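Local coordinates for protein fructokinase (Vibrio cholerae serotype O1, PDB 5EYN) that catalyses the phosphorylation of fructose with ATP as phosphate donor, as a metal-binding fructokinase of the PfkB carbohydrate kinase family, at residues L312-Q315 with A316-Y319; F75-Q78 with T79-E83; S132-K135 with G136-L139; K201-E204 with E205-Q208. One frame throughout, in Å; residues are numbered along the deposited sequence.

Interaction 1 (L312-Q315 with A316-Y319); sequences LPNQ and AALY
Asn314 meets Ala317 through its side-chain oxygen: OD1 accepts from Ala317 N at 2.9 Å, with an N-H...O angle of 159°. The torsion responsible is chi1 of 55°, which wedges CG between the backbone N and the carbonyl carbon and brings OD1 in front of the N-H of Ala317, where OD1 also lies 3.4 Å from Ala317 CB. This is an N-cap, with Asn314 immediately ahead of helix 315-322, the last helix of the chain; its backbone O in turn receives Leu318 N at 3.0 Å. On the flank of the same turn, Pro313 rests its CB against Ala317 CB at 4.1 Å and, more loosely, against CB of Leu318. Starting from the residue after the cap, Gln315 runs beside Tyr319, one turn on, in the same direction, the amide and ring planes 73° apart. Gln315 is extended beyond CG, which carries OE1 to 3.5 Å from Tyr319 CE2. A water lying in the plane of the Tyr319 ring, at its edge, joins the two ends: it donates to Gln315 OE1 and is hydrogen-bonded to Tyr319 OH at 2.7 Å. Gln315 NE2 binds Leu57 O, while the Tyr319 ring packs edge-to-face with Trp294.

Interaction 2 (F75-Q78 with T79-E83); sequences FMQQ and TLTDE
Phe75 has chi1 of 172°, which sets CG opposite the backbone N and brings the ring alongside Thr79, while Thr79, with chi1 of -64°, holds OG1 beside its own N and directs it back at Phe75. Thr79 OG1 stands 3.9 Å above the plane of the Phe75 ring, over its centre. Both residues belong to helix 71-82, the crossover helix of the beta-alpha-beta unit that links strands 61-68 and 86-93. Thr79 OG1 gives its proton to Phe75 O at 2.9 Å, and Thr79 N reaches that oxygen from the opposite face of the carbonyl plane, so two donors grip one acceptor. Two residues on the pattern recurs: Thr81 OG1 and N both donate to Gln77 O, again from opposite faces. In this way each threonine hydroxyl donates to a carbonyl of its own helix. Thr79 and Met76 pack on Pro43 of strand 38-44 and on Met309, and Leu80 lies against Cys87 and Val52; Lys41 forms a cation-pi contact with the Phe75 ring. At the exposed flank Gln78 bends at chi2, which puts its amide beside Asp82. There Gln78 NE2 donates to Asp82 OD2 at 2.7 Å; OD2 lies in the amide plane, but NE2 approaches from above the carboxylate plane.

Interaction 3 (S132-K135 with G136-L139); sequences SFQK and GEWL
Gly136 and Lys135 occupy the two central positions of a type II beta turn that runs from Gln134 to Glu137. Gly136 has phi 86° and psi -8°, angles at which a side chain would press against Lys135 O, so its lack of one suits this corner. Next comes Glu137, which bonds to Gln134 twice. The backbone N of Glu137 donates to Gln134 O at 3.1 Å, and the Glu137 side chain, extended beyond CG, folds back along the segment that enters the turn, where OE1 accepts from Gln134 N at 2.9 Å. That N-H arrives from well above the carboxylate plane, 73° out of it, and Glu137 OE1 also lies 3.4 Å from Phe133 CA. The buried carboxylate has further partners: OE2 forms a salt bridge with Arg20 and OE1 a hydrogen bond with Trp22 NE1. A water donates to Glu137 OE2 at 2.8 Å and to Ser132 O, linking the carboxylate to a point just before the turn. Trp138 turns away from the loop and packs edge-to-face on Trp282. Leu139 faces back, its CD1 4.4 Å from Phe133 CZ. The turn thus leads from the loop into strand 138-142 of the large sheet, whose backbone bonds reach Trp22 on one neighbouring strand and Tyr168 on the other, while Phe133, Glu137 and Leu139 pack on Met162 of helix 151-165.

Interaction 4 (K201-E204 with E205-Q208); sequences KFSE and EELQ
Glu206 reaches back to Ser203, and each carbon of its side chain passes the serine hydroxyl. CB of Glu206 lies 3.4 Å from Ser203 OG; CG, with chi1 of -73° placing it beside the backbone N, is 3.3 Å from OG; and CD follows at 3.4 Å. At the tip, Glu206 OE2 accepts from Ser203 N at 3.0 Å with an almost straight N-H...O angle of 170°, on the anti side of the carboxylate and 17° out of its plane. A water bound to Lys201 NZ also donates to OE2, while OE1 accepts from Leu175 N, so both carboxylate oxygens are engaged. In return Ser203 OG accepts from Glu206 N at 3.0 Å. These reciprocal bonds define a capping box, with Ser203 as N-cap of helix 204-211. Behind it, Leu207 CD1 sits over the centre of the Phe202 ring, 3.9 Å from the centroid, a CH-pi contact that lays the first helical turn on the strand end. The box lies close to the active site: the Glu206 side chain is about 4 Å from the bound calcium ion and from the side chain of Arg176, a fructose-binding residue. Strand 199-203 runs here beside strand 230-234, with Ser203 touching Thr234 and Leu207 touching Val233.

The four local contacts are separate, with no two touching, and they approach the bound ligands to different degrees. Interaction 4 is nearest to ADP and the calcium ion: the Ser203 side chain is about 5 Å from ADP. Interaction 2 belongs to the sugar side, with the Met76 side chain about 8 Å from fructose; its centre is 30 Å from that of interaction 4, across the centre of the chain. Interaction 1 lies further back, the Leu318 side chain about 10 Å from ADP. Interaction 3 is remote from these sites but shares the large sheet with interaction 4, their nearest atoms about 10 Å apart. Interaction 1 caps the last helix with an asparagine, whereas interaction 4 uses a serine beside the active site.

Interaction 1 (L312-Q315 with A316-Y319)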
loop_
_atom_site.group_PDB
_atom_site.type_symbol
_atom_site.label_atom_id
_atom_site.label_comp_id
_atom_site.label_asym_id
_atom_site.label_seq_id
_atom_site.Cartn_x
_atom_site.Cartn_y
_atom_site.Cartn_z
ATOM N N LEU A 312 -18.527 -15.627 -2.265
ATOM C CA LEU A 312 -19.055 -15.808 -3.616
ATOM C C LEU A 312 -19.566 -17.248 -3.735
ATOM O O LEU A 312 -18.808 -18.193 -3.520
ATOM C CB LEU A 312 -17.983 -15.512 -4.661
ATOM C CG LEU A 312 -17.541 -14.053 -4.730
ATOM C CD1 LEU A 312 -16.363 -13.914 -5.673
ATOM C CD2 LEU A 312 -18.700 -13.192 -5.196
ATOM N N PRO A 313 -20.849 -17.420 -4.090
ATOM C CA PRO A 313 -21.443 -18.753 -3.924
ATOM C C PRO A 313 -21.164 -19.704 -5.070
ATOM O O PRO A 313 -20.925 -19.302 -6.218
ATOM C CB PRO A 313 -22.945 -18.453 -3.845
ATOM C CG PRO A 313 -23.118 -17.215 -4.668
ATOM C CD PRO A 313 -21.876 -16.400 -4.363
ATOM N N ASN A 314 -21.201 -20.990 -4.767
ATOM C CA ASN A 314 -21.333 -22.002 -5.804
ATOM C C ASN A 314 -22.805 -22.243 -6.086
ATOM O O ASN A 314 -23.686 -21.674 -5.437
ATOM C CB ASN A 314 -20.594 -23.305 -5.432
ATOM C CG ASN A 314 -21.017 -23.892 -4.096
ATOM O OD1 ASN A 314 -22.141 -23.714 -3.622
ATOM N ND2 ASN A 314 -20.095 -24.625 -3.487
ATOM N N GLN A 315 -23.093 -23.092 -7.057
ATOM C CA GLN A 315 -24.470 -23.330 -7.427
ATOM C C GLN A 315 -25.282 -23.978 -6.302
ATOM O O GLN A 315 -26.434 -23.619 -6.110
ATOM C CB GLN A 315 -24.551 -24.171 -8.684
ATOM C CG GLN A 315 -24.186 -23.391 -9.932
ATOM C CD GLN A 315 -24.537 -24.118 -11.200
ATOM O OE1 GLN A 315 -25.412 -24.980 -11.219
ATOM N NE2 GLN A 315 -23.866 -23.765 -12.282
ATOM N N ALA A 316 -24.691 -24.905 -5.546
ATOM C CA ALA A 316 -25.431 -25.547 -4.466
ATOM C C ALA A 316 -25.897 -24.515 -3.454
ATOM O O ALA A 316 -27.041 -24.543 -3.014
ATOM C CB ALA A 316 -24.593 -26.628 -3.781
ATOM N N ALA A 317 -25.024 -23.577 -3.101
ATOM C CA ALA A 317 -25.386 -22.549 -2.132
ATOM C C ALA A 317 -26.421 -21.612 -2.716
ATOM O O ALA A 317 -27.355 -21.195 -2.035
ATOM C CB ALA A 317 -24.148 -21.762 -1.687
ATOM N N LEU A 318 -26.226 -21.217 -3.973
ATOM C CA LEU A 318 -27.134 -20.264 -4.590
ATOM C C LEU A 318 -28.534 -20.840 -4.753
ATOM O O LEU A 318 -29.521 -20.203 -4.404
ATOM C CB LEU A 318 -26.599 -19.796 -5.935
ATOM C CG LEU A 318 -27.482 -18.779 -6.668
ATOM C CD1 LEU A 318 -27.603 -17.489 -5.894
ATOM C CD2 LEU A 318 -26.918 -18.513 -8.035
ATOM N N TYR A 319 -28.622 -22.054 -5.276
ATOM C CA TYR A 319 -29.917 -22.693 -5.415
ATOM C C TYR A 319 -30.631 -22.821 -4.069
ATOM O O TYR A 319 -31.826 -22.574 -3.971
ATOM C CB TYR A 319 -29.775 -24.063 -6.085
ATOM C CG TYR A 319 -29.703 -24.029 -7.594
ATOM C CD1 TYR A 319 -30.729 -23.475 -8.346
ATOM C CD2 TYR A 319 -28.626 -24.593 -8.280
ATOM C CE1 TYR A 319 -30.680 -23.470 -9.737
ATOM C CE2 TYR A 319 -28.573 -24.593 -9.673
ATOM C CZ TYR A 319 -29.602 -24.032 -10.385
ATOM O OH TYR A 319 -29.540 -24.035 -11.765
HETATM O O HOH W 1 -27.310 -24.660 -13.231
#

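Interaction 2 (F75-Q78 with T79-E83)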
loop_
_atom_site.group_PDB
_atom_site.type_symbol
_atom_site.label_atom_id
_atom_site.label_comp_id
_atom_site.label_asym_id
_atom_site.label_seq_id
_atom_site.Cartn_x
_atom_site.Cartn_y
_atom_site.Cartn_z
ATOM N N PHE A 75 0.138 -13.142 -4.773
ATOM C CA PHE A 75 -1.027 -13.610 -4.030
ATOM C C PHE A 75 -2.270 -13.564 -4.912
ATOM O O PHE A 75 -3.101 -14.461 -4.861
ATOM C CB PHE A 75 -1.209 -12.750 -2.787
ATOM C CG PHE A 75 -2.479 -13.008 -2.026
ATOM C CD1 PHE A 75 -2.667 -14.187 -1.326
ATOM C CD2 PHE A 75 -3.472 -12.050 -1.989
ATOM C CE1 PHE A 75 -3.828 -14.395 -0.611
ATOM C CE2 PHE A 75 -4.628 -12.253 -1.261
ATOM C CZ PHE A 75 -4.804 -13.431 -0.580
ATOM N N MET A 76 -2.400 -12.534 -5.737
ATOM C CA MET A 76 -3.554 -12.459 -6.632
ATOM C C MET A 76 -3.475 -13.503 -7.752
ATOM O O MET A 76 -4.487 -14.109 -8.117
ATOM C CB MET A 76 -3.770 -11.045 -7.191
ATOM C CG MET A 76 -4.185 -10.056 -6.095
ATOM S SD MET A 76 -5.570 -10.625 -5.083
ATOM C CE MET A 76 -6.857 -10.747 -6.279
ATOM N N GLN A 77 -2.276 -13.731 -8.286
ATOM C CA GLN A 77 -2.098 -14.829 -9.236
ATOM C C GLN A 77 -2.501 -16.151 -8.599
ATOM O O GLN A 77 -3.207 -16.960 -9.217
ATOM C CB GLN A 77 -0.646 -14.912 -9.700
ATOM C CG GLN A 77 -0.361 -16.052 -10.665
ATOM C CD GLN A 77 1.120 -16.189 -10.979
ATOM O OE1 GLN A 77 1.970 -16.103 -10.088
ATOM N NE2 GLN A 77 1.438 -16.389 -12.254
ATOM N N GLN A 78 -2.036 -16.385 -7.379
ATOM C CA GLN A 78 -2.349 -17.631 -6.675
ATOM C C GLN A 78 -3.854 -17.768 -6.466
ATOM O O GLN A 78 -4.426 -18.852 -6.604
ATOM C CB GLN A 78 -1.646 -17.676 -5.310
ATOM C CG GLN A 78 -1.800 -19.011 -4.588
ATOM C CD GLN A 78 -1.198 -20.142 -5.388
ATOM O OE1 GLN A 78 -0.012 -20.116 -5.718
ATOM N NE2 GLN A 78 -2.012 -21.133 -5.723
ATOM N N THR A 79 -4.493 -16.662 -6.111
ATOM C CA THR A 79 -5.920 -16.665 -5.861
ATOM C C THR A 79 -6.680 -17.043 -7.132
ATOM O O THR A 79 -7.548 -17.916 -7.116
ATOM C CB THR A 79 -6.409 -15.292 -5.343
ATOM O OG1 THR A 79 -5.812 -14.998 -4.071
ATOM C CG2 THR A 79 -7.925 -15.254 -5.209
ATOM N N LEU A 80 -6.366 -16.389 -8.246
ATOM C CA LEU A 80 -7.044 -16.716 -9.495
ATOM C C LEU A 80 -6.800 -18.180 -9.887
ATOM O O LEU A 80 -7.712 -18.868 -10.354
ATOM C CB LEU A 80 -6.613 -15.776 -10.619
ATOM C CG LEU A 80 -7.032 -14.325 -10.399
ATOM C CD1 LEU A 80 -6.606 -13.524 -11.598
ATOM C CD2 LEU A 80 -8.512 -14.155 -10.159
ATOM N N THR A 81 -5.573 -18.650 -9.694
ATOM C CA THR A 81 -5.233 -20.045 -9.970
ATOM C C THR A 81 -6.091 -20.975 -9.122
ATOM O O THR A 81 -6.722 -21.913 -9.638
ATOM C CB THR A 81 -3.751 -20.317 -9.659
ATOM O OG1 THR A 81 -2.931 -19.590 -10.587
ATOM C CG2 THR A 81 -3.433 -21.798 -9.761
ATOM N N ASP A 82 -6.114 -20.719 -7.818
ATOM C CA ASP A 82 -6.886 -21.538 -6.894
ATOM C C ASP A 82 -8.344 -21.586 -7.319
ATOM O O ASP A 82 -8.993 -22.621 -7.192
ATOM C CB ASP A 82 -6.826 -20.971 -5.472
ATOM C CG ASP A 82 -5.484 -21.170 -4.796
ATOM O OD1 ASP A 82 -5.303 -20.582 -3.711
ATOM O OD2 ASP A 82 -4.619 -21.884 -5.340
ATOM N N GLU A 83 -8.852 -20.453 -7.804
ATOM C CA GLU A 83 -10.264 -20.299 -8.130
ATOM C C GLU A 83 -10.617 -20.781 -9.536
ATOM O O GLU A 83 -11.763 -20.665 -9.947
ATOM C CB GLU A 83 -10.698 -18.842 -7.945
ATOM C CG GLU A 83 -10.582 -18.339 -6.513
ATOM C CD GLU A 83 -11.606 -18.948 -5.571
ATOM O OE1 GLU A 83 -11.440 -18.785 -4.338
ATOM O OE2 GLU A 83 -12.576 -19.581 -6.050
#

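Interaction 3 (S132-K135 with G136-L139)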
loop_
_atom_site.group_PDB
_atom_site.type_symbol
_atom_site.label_atom_id
_atom_site.label_comp_id
_atom_site.label_asym_id
_atom_site.label_seq_id
_atom_site.Cartn_x
_atom_site.Cartn_y
_atom_site.Cartn_z
ATOM N N SER A 132 -6.277 -12.861 -27.637
ATOM C CA SER A 132 -7.123 -13.060 -28.799
ATOM C C SER A 132 -8.543 -13.361 -28.337
ATOM O O SER A 132 -8.758 -14.175 -27.432
ATOM C CB SER A 132 -6.590 -14.205 -29.654
ATOM O OG SER A 132 -6.663 -15.417 -28.925
ATOM N N PHE A 133 -9.499 -12.677 -28.963
ATOM C CA PHE A 133 -10.908 -12.827 -28.654
ATOM C C PHE A 133 -11.592 -13.589 -29.777
ATOM O O PHE A 133 -11.102 -13.634 -30.911
ATOM C CB PHE A 133 -11.581 -11.459 -28.535
ATOM C CG PHE A 133 -11.082 -10.603 -27.404
ATOM C CD1 PHE A 133 -10.683 -11.145 -26.191
ATOM C CD2 PHE A 133 -11.028 -9.227 -27.565
ATOM C CE1 PHE A 133 -10.256 -10.319 -25.162
ATOM C CE2 PHE A 133 -10.612 -8.415 -26.545
ATOM C CZ PHE A 133 -10.213 -8.963 -25.348
ATOM N N GLN A 134 -12.749 -14.154 -29.465
ATOM C CA GLN A 134 -13.518 -14.885 -30.453
ATOM C C GLN A 134 -14.987 -14.498 -30.382
ATOM O O GLN A 134 -15.477 -14.054 -29.342
ATOM C CB GLN A 134 -13.369 -16.388 -30.215
ATOM C CG GLN A 134 -11.929 -16.865 -30.323
ATOM C CD GLN A 134 -11.788 -18.358 -30.127
ATOM O OE1 GLN A 134 -12.398 -19.149 -30.842
ATOM N NE2 GLN A 134 -10.972 -18.751 -29.155
ATOM N N LYS A 135 -15.684 -14.700 -31.490
ATOM C CA LYS A 135 -17.107 -14.433 -31.579
ATOM C C LYS A 135 -17.855 -15.087 -30.412
ATOM O O LYS A 135 -17.582 -16.229 -30.035
ATOM C CB LYS A 135 -17.637 -14.948 -32.915
ATOM C CG LYS A 135 -19.083 -14.622 -33.180
ATOM C CD LYS A 135 -19.518 -15.228 -34.511
ATOM C CE LYS A 135 -21.018 -15.131 -34.714
ATOM N NZ LYS A 135 -21.492 -13.727 -34.797
ATOM N N GLY A 136 -18.783 -14.345 -29.813
ATOM C CA GLY A 136 -19.633 -14.880 -28.767
ATOM C C GLY A 136 -19.044 -14.806 -27.367
ATOM O O GLY A 136 -19.729 -15.087 -26.391
ATOM N N GLU A 137 -17.780 -14.430 -27.246
ATOM C CA GLU A 137 -17.196 -14.232 -25.933
ATOM C C GLU A 137 -17.702 -12.938 -25.318
ATOM O O GLU A 137 -18.238 -12.067 -26.005
ATOM C CB GLU A 137 -15.669 -14.230 -26.015
ATOM C CG GLU A 137 -15.087 -15.596 -26.362
ATOM C CD GLU A 137 -13.568 -15.600 -26.406
ATOM O OE1 GLU A 137 -12.963 -14.527 -26.591
ATOM O OE2 GLU A 137 -12.974 -16.685 -26.272
ATOM N N TRP A 138 -17.500 -12.824 -24.012
ATOM C CA TRP A 138 -17.826 -11.617 -23.260
ATOM C C TRP A 138 -16.545 -10.963 -22.770
ATOM O O TRP A 138 -15.557 -11.637 -22.493
ATOM C CB TRP A 138 -18.719 -11.948 -22.046
ATOM C CG TRP A 138 -20.126 -12.186 -22.417
ATOM C CD1 TRP A 138 -20.675 -13.338 -22.884
ATOM C CD2 TRP A 138 -21.178 -11.224 -22.374
ATOM N NE1 TRP A 138 -22.013 -13.151 -23.138
ATOM C CE2 TRP A 138 -22.346 -11.858 -22.829
ATOM C CE3 TRP A 138 -21.245 -9.879 -22.000
ATOM C CZ2 TRP A 138 -23.559 -11.197 -22.933
ATOM C CZ3 TRP A 138 -22.453 -9.221 -22.104
ATOM C CH2 TRP A 138 -23.592 -9.879 -22.573
ATOM N N LEU A 139 -16.591 -9.640 -22.665
ATOM C CA LEU A 139 -15.547 -8.863 -22.013
ATOM C C LEU A 139 -16.218 -7.962 -20.991
ATOM O O LEU A 139 -17.130 -7.215 -21.339
ATOM C CB LEU A 139 -14.799 -8.004 -23.035
ATOM C CG LEU A 139 -13.772 -7.023 -22.467
ATOM C CD1 LEU A 139 -12.610 -7.755 -21.857
ATOM C CD2 LEU A 139 -13.296 -6.093 -23.577
HETATM O O HOH W 2 -10.369 -16.310 -27.074
#

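Interaction 4 (K201-E204 with E205-Q208)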
loop_
_atom_site.group_PDB
_atom_site.type_symbol
_atom_site.label_atom_id
_atom_site.label_comp_id
_atom_site.label_asym_id
_atom_site.label_seq_id
_atom_site.Cartn_x
_atom_site.Cartn_y
_atom_site.Cartn_z
ATOM N N LYS A 201 -24.169 -2.018 -15.891
ATOM C CA LYS A 201 -24.698 -2.107 -14.536
ATOM C C LYS A 201 -24.233 -0.876 -13.777
ATOM O O LYS A 201 -23.039 -0.567 -13.767
ATOM C CB LYS A 201 -24.205 -3.381 -13.857
ATOM C CG LYS A 201 -24.700 -3.566 -12.416
ATOM C CD LYS A 201 -23.844 -2.791 -11.400
ATOM C CE LYS A 201 -23.883 -3.341 -10.004
ATOM N NZ LYS A 201 -22.766 -2.818 -9.192
ATOM N N PHE A 202 -25.198 -0.182 -13.182
ATOM C CA PHE A 202 -24.948 0.980 -12.343
ATOM C C PHE A 202 -25.514 0.688 -10.972
ATOM O O PHE A 202 -26.542 0.041 -10.872
ATOM C CB PHE A 202 -25.739 2.209 -12.813
ATOM C CG PHE A 202 -25.477 2.671 -14.225
ATOM C CD1 PHE A 202 -24.475 3.583 -14.493
ATOM C CD2 PHE A 202 -26.312 2.282 -15.247
ATOM C CE1 PHE A 202 -24.277 4.066 -15.771
ATOM C CE2 PHE A 202 -26.124 2.771 -16.532
ATOM C CZ PHE A 202 -25.098 3.655 -16.792
ATOM N N SER A 203 -24.923 1.240 -9.923
ATOM C CA SER A 203 -25.693 1.444 -8.716
ATOM C C SER A 203 -26.578 2.659 -8.963
ATOM O O SER A 203 -26.320 3.470 -9.862
ATOM C CB SER A 203 -24.801 1.700 -7.510
ATOM O OG SER A 203 -24.273 3.006 -7.591
ATOM N N GLU A 204 -27.624 2.791 -8.163
ATOM C CA GLU A 204 -28.523 3.933 -8.276
ATOM C C GLU A 204 -27.721 5.228 -8.181
ATOM O O GLU A 204 -27.929 6.171 -8.944
ATOM C CB GLU A 204 -29.576 3.862 -7.163
ATOM C CG GLU A 204 -30.533 5.029 -7.097
ATOM C CD GLU A 204 -31.625 4.819 -6.057
ATOM O OE1 GLU A 204 -31.671 3.725 -5.447
ATOM O OE2 GLU A 204 -32.435 5.746 -5.859
ATOM N N GLU A 205 -26.792 5.264 -7.236
ATOM C CA GLU A 205 -25.992 6.454 -7.017
ATOM C C GLU A 205 -25.089 6.754 -8.225
ATOM O O GLU A 205 -24.963 7.887 -8.648
ATOM C CB GLU A 205 -25.173 6.272 -5.735
ATOM C CG GLU A 205 -26.014 6.179 -4.443
ATOM C CD GLU A 205 -26.752 4.847 -4.220
ATOM O OE1 GLU A 205 -26.458 3.821 -4.879
ATOM O OE2 GLU A 205 -27.644 4.838 -3.336
ATOM N N GLU A 206 -24.481 5.732 -8.797
ATOM C CA GLU A 206 -23.604 5.939 -9.939
ATOM C C GLU A 206 -24.374 6.451 -11.156
ATOM O O GLU A 206 -23.873 7.281 -11.904
ATOM C CB GLU A 206 -22.863 4.643 -10.260
ATOM C CG GLU A 206 -21.787 4.333 -9.254
ATOM C CD GLU A 206 -21.291 2.900 -9.308
ATOM O OE1 GLU A 206 -20.129 2.687 -8.930
ATOM O OE2 GLU A 206 -22.054 1.992 -9.710
ATOM N N LEU A 207 -25.558 5.907 -11.401
ATOM C CA LEU A 207 -26.353 6.334 -12.542
ATOM C C LEU A 207 -26.659 7.806 -12.405
ATOM O O LEU A 207 -26.498 8.573 -13.351
ATOM C CB LEU A 207 -27.651 5.540 -12.627
ATOM C CG LEU A 207 -28.632 6.031 -13.687
ATOM C CD1 LEU A 207 -28.004 5.941 -15.061
ATOM C CD2 LEU A 207 -29.924 5.237 -13.637
ATOM N N GLN A 208 -27.081 8.216 -11.215
ATOM C CA GLN A 208 -27.424 9.618 -10.998
ATOM C C GLN A 208 -26.208 10.528 -11.119
ATOM O O GLN A 208 -26.289 11.596 -11.709
ATOM C CB GLN A 208 -28.123 9.806 -9.649
ATOM C CG GLN A 208 -29.499 9.175 -9.652
ATOM C CD GLN A 208 -30.288 9.399 -8.381
ATOM O OE1 GLN A 208 -30.000 10.304 -7.590
ATOM N NE2 GLN A 208 -31.306 8.575 -8.183
HETATM O O HOH W 3 -21.111 -0.620 -9.405
#